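Local structure of PUA domain-containing protein (Aeropyrum pernix, 2CX1) at residues K21-L26 / E41-R46; G108-I113 / V165-R170. The protein probably binds RNA through its PUA domain and may act in translation initiation, although its precise role is not established. All coordinates share one frame; numbering follows the deposited sequence.

Contact 1. Residues K21-L26 / E41-R46; sequences KERRSL and EKADLR
E41 offers R23 its backbone: the carbonyl O lies over one face of the guanidinium, 3.2 Å from R23 NH2, at an angle too poor for a hydrogen bond. Two residues on, A43 O takes both terminal nitrogens of the same arginine end-on, R23 NH1 at 2.9 Å and R23 NH2 at 3.0 Å. The oxygen sits close to the guanidinium plane; NH1 comes almost in line with the C=O bond, while NH2 uses an in-plane lone pair. R23 reaches this far because CG stands anti to the backbone N (chi1 -172°) and the chain runs extended from CG to NE. Helix 20-30 is thereby tied to the loop leading into strand 45-51, within the pre-PUA (DUF1947) region, where the helix packs beside an antiparallel sheet. At L45, CD2 lies over the centre of the guanidinium, 3.8 Å above its plane, on the face turned from E41 O. With an alanine here instead of R23, A43 O would probably lose both donors and L45 CD2 the flat group beside it. The same methyl meets L26 CD2 at 3.8 Å, and F39 touches both leucines.

Contact 2. Residues G108-I113 / V165-R170; sequences GAHLMI and VRRVHR
L111 and V165 form an antiparallel hydrogen-bonded pair, with L111 N to V165 O and V165 N to L111 O both 3.2 Å, and the backbones stay close as far as H110 and R167 and widen somewhat at G108 and R170. The side chains of the pair lie on the same face of the sheet, where L111 CD2 meets V165 CG2 at 4.0 Å; M141 of strand 138-145, next to strand 163-170, and V95 of strand 93-97, farther across the sheet, pack against both residues. This is the edge of the mixed sheet of the PUA domain: short strand 111-112 is outermost and borders strand 163-170, which is broken by a classic beta bulge at V168 and H169, both facing V142. Beyond the pair, H110 directs its ring toward R166 and R167, with NE2 3.8 Å from R166 CG. H110 NE2 lies over one face of the R167 guanidinium, displaced toward its rim, with the two planes 48° apart. R167 folds back to this place through bends at chi2 (-103°) and chi3, and grips G108 O side-on: NE, 3.0 Å from G108 O, approaches from above the carbonyl plane, and NH2, at 3.2 Å, nearly in line with the C=O bond. The accepting oxygen lies near the guanidinium plane, so the two bonds should limit rotation of the group. G108 ends helix 99-106 in a Schellman motif, its positive phi (108°) suited to glycine. R170 spreads its guanidinium against this residue, NE 3.3 Å from G108 CA; a side chain on G108 would press on R170 NE and on the carbonyl O of the residue before.

Contact 1 closes before contact 2 opens along the chain, and the two lie on opposite sides of its centre, their own centres 29 Å apart and their nearest atoms about 14 Å apart. They share no strand or sheet. Residues 21-26 and 41-46 belong to the DUF1947 part, where helix 20-30 meets the start of strand 45-51 in the antiparallel sheet; residues 108-113 and 165-170 belong to the PUA domain and its mixed sheet. The second segment of contact 2 also faces the first part of the chain, since V168 touches W71 and H169 NE2 is hydrogen-bonded to L80 N. The two contacts thus lie in separate parts of a protein that probably binds RNA.

Contact 1. Residues K21-L26 / E41-R46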
ATOM      1  N   LYS A  21     -20.704   0.912  12.781  1.00 15.42           N
ATOM      2  CA  LYS A  21     -19.760   0.252  13.665  1.00 18.52           C
ATOM      3  C   LYS A  21     -18.451  -0.151  12.928  1.00 17.28           C
ATOM      4  O   LYS A  21     -17.371   0.044  13.453  1.00 17.80           O
ATOM      5  CB  LYS A  21     -20.403  -0.981  14.290  1.00 21.06           C
ATOM      6  CG  LYS A  21     -19.474  -1.746  15.253  1.00 25.78           C
ATOM      7  CD  LYS A  21     -20.136  -3.062  15.792  1.00 30.61           C
ATOM      8  CE  LYS A  21     -19.267  -3.733  16.874  1.00 32.56           C
ATOM      9  NZ  LYS A  21     -19.762  -5.060  17.431  1.00 36.03           N
ATOM     10  N   GLU A  22     -18.553  -0.670  11.713  1.00 17.29           N
ATOM     11  CA  GLU A  22     -17.346  -1.062  10.951  1.00 18.20           C
ATOM     12  C   GLU A  22     -16.545   0.167  10.594  1.00 18.77           C
ATOM     13  O   GLU A  22     -15.311   0.140  10.686  1.00 18.15           O
ATOM     14  CB  GLU A  22     -17.707  -1.793   9.672  1.00 21.05           C
ATOM     15  CG  GLU A  22     -18.391  -3.112   9.925  1.00 22.12           C
ATOM     16  CD  GLU A  22     -18.817  -3.787   8.658  1.00 22.64           C
ATOM     17  OE1 GLU A  22     -19.439  -3.128   7.801  1.00 18.53           O
ATOM     18  OE2 GLU A  22     -18.526  -4.995   8.507  1.00 25.72           O
ATOM     19  N   ARG A  23     -17.228   1.255  10.226  1.00 16.76           N
ATOM     20  CA  ARG A  23     -16.523   2.463   9.873  1.00 19.10           C
ATOM     21  C   ARG A  23     -15.737   2.977  11.058  1.00 21.09           C
ATOM     22  O   ARG A  23     -14.602   3.385  10.914  1.00 22.25           O
ATOM     23  CB  ARG A  23     -17.507   3.527   9.395  1.00 18.35           C
ATOM     24  CG  ARG A  23     -16.789   4.711   8.856  1.00 22.10           C
ATOM     25  CD  ARG A  23     -17.727   5.797   8.419  1.00 29.37           C
ATOM     26  NE  ARG A  23     -16.944   6.874   7.790  1.00 34.80           N
ATOM     27  CZ  ARG A  23     -17.149   7.297   6.549  1.00 32.90           C
ATOM     28  NH1 ARG A  23     -18.110   6.744   5.807  1.00 35.37           N
ATOM     29  NH2 ARG A  23     -16.400   8.264   6.053  1.00 33.71           N
ATOM     30  N   ARG A  24     -16.344   2.983  12.242  1.00 20.67           N
ATOM     31  CA  ARG A  24     -15.651   3.411  13.455  1.00 20.23           C
ATOM     32  C   ARG A  24     -14.447   2.486  13.777  1.00 19.08           C
ATOM     33  O   ARG A  24     -13.342   2.935  14.133  1.00 19.25           O
ATOM     34  CB  ARG A  24     -16.633   3.388  14.649  1.00 22.36           C
ATOM     35  CG  ARG A  24     -16.019   3.800  15.965  1.00 32.23           C
ATOM     36  CD  ARG A  24     -17.135   4.016  16.993  1.00 40.31           C
ATOM     37  NE  ARG A  24     -18.275   4.741  16.400  1.00 48.24           N
ATOM     38  CZ  ARG A  24     -18.286   6.048  16.091  1.00 51.13           C
ATOM     39  NH1 ARG A  24     -19.377   6.586  15.550  1.00 47.48           N
ATOM     40  NH2 ARG A  24     -17.212   6.827  16.324  1.00 51.33           N
ATOM     41  N   SER A  25     -14.662   1.191  13.675  1.00 16.90           N
ATOM     42  CA  SER A  25     -13.598   0.264  13.942  1.00 17.17           C
ATOM     43  C   SER A  25     -12.471   0.501  12.912  1.00 16.97           C
ATOM     44  O   SER A  25     -11.302   0.436  13.243  1.00 19.10           O
ATOM     45  CB  SER A  25     -14.109  -1.173  13.828  1.00 19.87           C
ATOM     46  OG  SER A  25     -13.012  -2.078  13.776  1.00 20.85           O
ATOM     47  N   LEU A  26     -12.829   0.732  11.652  1.00 17.75           N
ATOM     48  CA  LEU A  26     -11.801   0.996  10.642  1.00 16.32           C
ATOM     49  C   LEU A  26     -10.930   2.195  11.062  1.00 17.02           C
ATOM     50  O   LEU A  26      -9.702   2.124  11.029  1.00 17.66           O
ATOM     51  CB  LEU A  26     -12.454   1.263   9.261  1.00 15.74           C
ATOM     52  CG  LEU A  26     -11.415   1.733   8.246  1.00 13.50           C
ATOM     53  CD1 LEU A  26     -10.420   0.568   7.935  1.00 15.54           C
ATOM     54  CD2 LEU A  26     -12.056   2.247   7.022  1.00 13.75           C
ATOM     55  N   GLU A  41     -14.989  12.378   6.610  1.00 30.92           N
ATOM     56  CA  GLU A  41     -16.070  11.680   7.298  1.00 36.06           C
ATOM     57  C   GLU A  41     -17.249  11.553   6.337  1.00 35.07           C
ATOM     58  O   GLU A  41     -18.192  10.807   6.574  1.00 32.31           O
ATOM     59  CB  GLU A  41     -16.558  12.448   8.529  1.00 40.94           C
ATOM     60  CG  GLU A  41     -15.485  12.758   9.529  1.00 51.64           C
ATOM     61  CD  GLU A  41     -14.848  14.130   9.301  1.00 57.07           C
ATOM     62  OE1 GLU A  41     -14.458  14.445   8.144  1.00 59.03           O
ATOM     63  OE2 GLU A  41     -14.737  14.895  10.294  1.00 60.24           O
ATOM     64  N   LYS A  42     -17.199  12.305   5.255  1.00 32.80           N
ATOM     65  CA  LYS A  42     -18.284  12.261   4.300  1.00 34.47           C
ATOM     66  C   LYS A  42     -18.030  11.273   3.177  1.00 30.45           C
ATOM     67  O   LYS A  42     -18.924  10.996   2.375  1.00 28.16           O
ATOM     68  CB  LYS A  42     -18.527  13.665   3.753  1.00 39.06           C
ATOM     69  CG  LYS A  42     -18.988  14.633   4.848  1.00 45.32           C
ATOM     70  CD  LYS A  42     -18.894  16.074   4.389  1.00 50.54           C
ATOM     71  CE  LYS A  42     -19.201  17.051   5.525  1.00 54.26           C
ATOM     72  NZ  LYS A  42     -18.964  18.463   5.054  1.00 56.45           N
ATOM     73  N   ALA A  43     -16.814  10.732   3.129  1.00 24.42           N
ATOM     74  CA  ALA A  43     -16.468   9.768   2.061  1.00 20.46           C
ATOM     75  C   ALA A  43     -17.327   8.485   2.198  1.00 16.75           C
ATOM     76  O   ALA A  43     -17.562   8.018   3.280  1.00 17.33           O
ATOM     77  CB  ALA A  43     -14.975   9.414   2.158  1.00 17.19           C
ATOM     78  N   ASP A  44     -17.781   7.939   1.082  1.00 16.14           N
ATOM     79  CA  ASP A  44     -18.585   6.729   1.056  1.00 17.90           C
ATOM     80  C   ASP A  44     -17.636   5.503   1.114  1.00 17.52           C
ATOM     81  O   ASP A  44     -16.826   5.272   0.188  1.00 16.33           O
ATOM     82  CB  ASP A  44     -19.388   6.724  -0.239  1.00 20.73           C
ATOM     83  CG  ASP A  44     -20.261   5.489  -0.403  1.00 27.24           C
ATOM     84  OD1 ASP A  44     -20.456   4.755   0.581  1.00 33.45           O
ATOM     85  OD2 ASP A  44     -20.769   5.245  -1.521  1.00 30.35           O
ATOM     86  N   LEU A  45     -17.743   4.738   2.193  1.00 18.08           N
ATOM     87  CA  LEU A  45     -16.907   3.544   2.365  1.00 18.68           C
ATOM     88  C   LEU A  45     -17.679   2.250   2.103  1.00 18.18           C
ATOM     89  O   LEU A  45     -18.762   2.015   2.690  1.00 18.71           O
ATOM     90  CB  LEU A  45     -16.322   3.504   3.773  1.00 17.98           C
ATOM     91  CG  LEU A  45     -14.933   4.073   4.100  1.00 23.04           C
ATOM     92  CD1 LEU A  45     -14.641   5.323   3.349  1.00 19.66           C
ATOM     93  CD2 LEU A  45     -14.894   4.283   5.601  1.00 24.72           C
ATOM     94  N   ARG A  46     -17.109   1.391   1.249  1.00 15.46           N
ATOM     95  CA  ARG A  46     -17.752   0.125   0.925  1.00 14.30           C
ATOM     96  C   ARG A  46     -16.732  -1.005   0.930  1.00 16.13           C
ATOM     97  O   ARG A  46     -15.542  -0.765   0.717  1.00 16.23           O
ATOM     98  CB  ARG A  46     -18.390   0.206  -0.462  1.00 17.99           C
ATOM     99  CG  ARG A  46     -19.480   1.284  -0.566  1.00 20.88           C
ATOM    100  CD  ARG A  46     -19.961   1.446  -2.011  1.00 19.84           C
ATOM    101  NE  ARG A  46     -20.584   0.236  -2.524  1.00 24.52           N
ATOM    102  CZ  ARG A  46     -21.821  -0.147  -2.211  1.00 27.18           C
ATOM    103  NH1 ARG A  46     -22.569   0.605  -1.392  1.00 25.58           N
ATOM    104  NH2 ARG A  46     -22.302  -1.300  -2.679  1.00 23.41           N
TER

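Contact 2. Residues G108-I113 / V165-R170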
ATOM      1  N   GLY A 108       8.353  -7.342  -7.927  1.00 10.11           N
ATOM      2  CA  GLY A 108       7.994  -8.017  -6.688  1.00 11.30           C
ATOM      3  C   GLY A 108       9.121  -8.156  -5.684  1.00 10.40           C
ATOM      4  O   GLY A 108       8.969  -8.843  -4.681  1.00 12.17           O
ATOM      5  N   ALA A 109      10.259  -7.511  -5.916  1.00 12.08           N
ATOM      6  CA  ALA A 109      11.353  -7.687  -4.916  1.00 13.51           C
ATOM      7  C   ALA A 109      11.233  -6.857  -3.645  1.00 11.78           C
ATOM      8  O   ALA A 109      10.663  -5.819  -3.653  1.00 12.24           O
ATOM      9  CB  ALA A 109      12.719  -7.345  -5.554  1.00 12.53           C
ATOM     10  N   HIS A 110      11.816  -7.326  -2.541  1.00 10.23           N
ATOM     11  CA  HIS A 110      11.868  -6.505  -1.366  1.00  6.82           C
ATOM     12  C   HIS A 110      12.854  -5.366  -1.667  1.00 10.51           C
ATOM     13  O   HIS A 110      13.673  -5.456  -2.571  1.00  8.79           O
ATOM     14  CB  HIS A 110      12.358  -7.308  -0.125  1.00  8.70           C
ATOM     15  CG  HIS A 110      11.355  -8.311   0.337  1.00 10.20           C
ATOM     16  ND1 HIS A 110      11.526  -9.679   0.187  1.00 14.62           N
ATOM     17  CD2 HIS A 110      10.097  -8.134   0.788  1.00  5.73           C
ATOM     18  CE1 HIS A 110      10.400 -10.292   0.503  1.00  7.03           C
ATOM     19  NE2 HIS A 110       9.515  -9.371   0.866  1.00 14.55           N
ATOM     20  N   LEU A 111      12.793  -4.305  -0.891  1.00  7.74           N
ATOM     21  CA  LEU A 111      13.680  -3.139  -1.092  1.00  8.52           C
ATOM     22  C   LEU A 111      14.917  -3.282  -0.245  1.00 11.02           C
ATOM     23  O   LEU A 111      14.801  -3.340   0.995  1.00 10.65           O
ATOM     24  CB  LEU A 111      12.959  -1.854  -0.665  1.00  5.28           C
ATOM     25  CG  LEU A 111      13.841  -0.615  -0.720  1.00  7.73           C
ATOM     26  CD1 LEU A 111      14.361  -0.354  -2.152  1.00 10.14           C
ATOM     27  CD2 LEU A 111      13.011   0.582  -0.273  1.00  8.39           C
HETATM   28  N   MSE A 112      16.088  -3.373  -0.894  1.00  9.33           N
HETATM   29  CA  MSE A 112      17.349  -3.492  -0.147  1.00 11.39           C
HETATM   30  C   MSE A 112      17.949  -2.108   0.041  1.00 10.61           C
HETATM   31  O   MSE A 112      17.803  -1.190  -0.823  1.00  8.51           O
HETATM   32  CB  MSE A 112      18.368  -4.400  -0.897  1.00 12.03           C
HETATM   33  CG  MSE A 112      17.721  -5.686  -1.407  1.00 19.85           C
HETATM   34 SE   MSE A 112      16.919  -6.712   0.086  1.00 30.10          SE
HETATM   35  CE  MSE A 112      18.618  -7.334   0.910  1.00 22.66           C
ATOM     36  N   ILE A 113      18.724  -1.972   1.121  1.00  7.40           N
ATOM     37  CA  ILE A 113      19.273  -0.676   1.454  1.00  8.32           C
ATOM     38  C   ILE A 113      20.056   0.035   0.367  1.00  8.62           C
ATOM     39  O   ILE A 113      19.926   1.265   0.199  1.00  7.78           O
ATOM     40  CB  ILE A 113      20.137  -0.797   2.771  1.00  7.82           C
ATOM     41  CG1 ILE A 113      19.223  -1.149   3.966  1.00  7.99           C
ATOM     42  CG2 ILE A 113      20.953   0.514   3.016  1.00  8.61           C
ATOM     43  CD1 ILE A 113      20.027  -1.827   5.188  1.00  8.60           C
ATOM     44  N   VAL A 165      12.943  -2.462   3.439  1.00  9.06           N
ATOM     45  CA  VAL A 165      11.473  -2.509   3.581  1.00  9.28           C
ATOM     46  C   VAL A 165      10.990  -3.820   3.049  1.00  8.94           C
ATOM     47  O   VAL A 165      11.401  -4.232   1.937  1.00 11.55           O
ATOM     48  CB  VAL A 165      10.799  -1.356   2.735  1.00  7.63           C
ATOM     49  CG1 VAL A 165       9.213  -1.434   2.890  1.00  8.43           C
ATOM     50  CG2 VAL A 165      11.271   0.039   3.327  1.00 10.15           C
ATOM     51  N   ARG A 166      10.191  -4.506   3.840  1.00  8.06           N
ATOM     52  CA  ARG A 166       9.631  -5.782   3.417  1.00  8.68           C
ATOM     53  C   ARG A 166       8.345  -5.539   2.600  1.00  7.84           C
ATOM     54  O   ARG A 166       7.369  -4.870   3.053  1.00  9.70           O
ATOM     55  CB  ARG A 166       9.319  -6.642   4.630  1.00  9.06           C
ATOM     56  CG  ARG A 166       8.610  -7.935   4.262  1.00 11.26           C
ATOM     57  CD  ARG A 166       8.514  -8.867   5.480  1.00 18.16           C
ATOM     58  NE  ARG A 166       8.054  -8.247   6.724  1.00 22.60           N
ATOM     59  CZ  ARG A 166       6.790  -8.042   7.034  1.00 26.50           C
ATOM     60  NH1 ARG A 166       5.827  -8.382   6.185  1.00 31.62           N
ATOM     61  NH2 ARG A 166       6.472  -7.575   8.226  1.00 30.72           N
ATOM     62  N   ARG A 167       8.339  -6.051   1.381  1.00  9.53           N
ATOM     63  CA  ARG A 167       7.206  -5.819   0.471  1.00  9.98           C
ATOM     64  C   ARG A 167       5.905  -6.469   0.882  1.00 12.36           C
ATOM     65  O   ARG A 167       5.886  -7.632   1.246  1.00 12.42           O
ATOM     66  CB  ARG A 167       7.569  -6.305  -0.949  1.00 13.15           C
ATOM     67  CG  ARG A 167       6.404  -6.270  -1.935  1.00 14.35           C
ATOM     68  CD  ARG A 167       5.808  -7.681  -2.174  1.00 12.95           C
ATOM     69  NE  ARG A 167       6.824  -8.653  -2.560  1.00 14.33           N
ATOM     70  CZ  ARG A 167       7.101  -9.750  -1.846  1.00 13.39           C
ATOM     71  NH1 ARG A 167       6.446 -10.003  -0.737  1.00 15.90           N
ATOM     72  NH2 ARG A 167       8.038 -10.620  -2.237  1.00 14.70           N
ATOM     73  N   VAL A 168       4.808  -5.703   0.834  1.00 10.64           N
ATOM     74  CA  VAL A 168       3.502  -6.270   1.127  1.00 10.47           C
ATOM     75  C   VAL A 168       2.657  -6.225  -0.155  1.00 11.44           C
ATOM     76  O   VAL A 168       2.023  -7.232  -0.547  1.00 11.36           O
ATOM     77  CB  VAL A 168       2.776  -5.481   2.262  1.00  8.10           C
ATOM     78  CG1 VAL A 168       1.265  -5.859   2.283  1.00 10.80           C
ATOM     79  CG2 VAL A 168       3.470  -5.829   3.649  1.00  8.86           C
ATOM     80  N   HIS A 169       2.674  -5.070  -0.819  1.00  8.79           N
ATOM     81  CA  HIS A 169       1.880  -4.856  -2.053  1.00  7.88           C
ATOM     82  C   HIS A 169       2.766  -4.033  -3.000  1.00 10.33           C
ATOM     83  O   HIS A 169       3.517  -3.148  -2.562  1.00  9.69           O
ATOM     84  CB  HIS A 169       0.562  -4.061  -1.650  1.00  7.91           C
ATOM     85  CG  HIS A 169      -0.170  -3.423  -2.786  1.00 10.40           C
ATOM     86  ND1 HIS A 169      -0.648  -4.128  -3.885  1.00  9.78           N
ATOM     87  CD2 HIS A 169      -0.550  -2.129  -2.967  1.00 11.99           C
ATOM     88  CE1 HIS A 169      -1.297  -3.289  -4.682  1.00  9.32           C
ATOM     89  NE2 HIS A 169      -1.247  -2.075  -4.153  1.00 10.51           N
ATOM     90  N   ARG A 170       2.704  -4.323  -4.296  1.00  9.96           N
ATOM     91  CA  ARG A 170       3.529  -3.599  -5.247  1.00  6.76           C
ATOM     92  C   ARG A 170       2.875  -3.524  -6.617  1.00  8.56           C
ATOM     93  O   ARG A 170       1.971  -4.302  -6.981  1.00  7.71           O
ATOM     94  CB  ARG A 170       4.921  -4.248  -5.352  1.00 10.37           C
ATOM     95  CG  ARG A 170       4.929  -5.787  -5.673  1.00  6.67           C
ATOM     96  CD  ARG A 170       4.730  -6.113  -7.178  1.00 10.27           C
ATOM     97  NE  ARG A 170       4.772  -7.554  -7.429  1.00  8.73           N
ATOM     98  CZ  ARG A 170       4.715  -8.114  -8.628  1.00  9.89           C
ATOM     99  NH1 ARG A 170       4.644  -7.346  -9.724  1.00  8.04           N
ATOM    100  NH2 ARG A 170       4.637  -9.440  -8.724  1.00  9.31           N
TER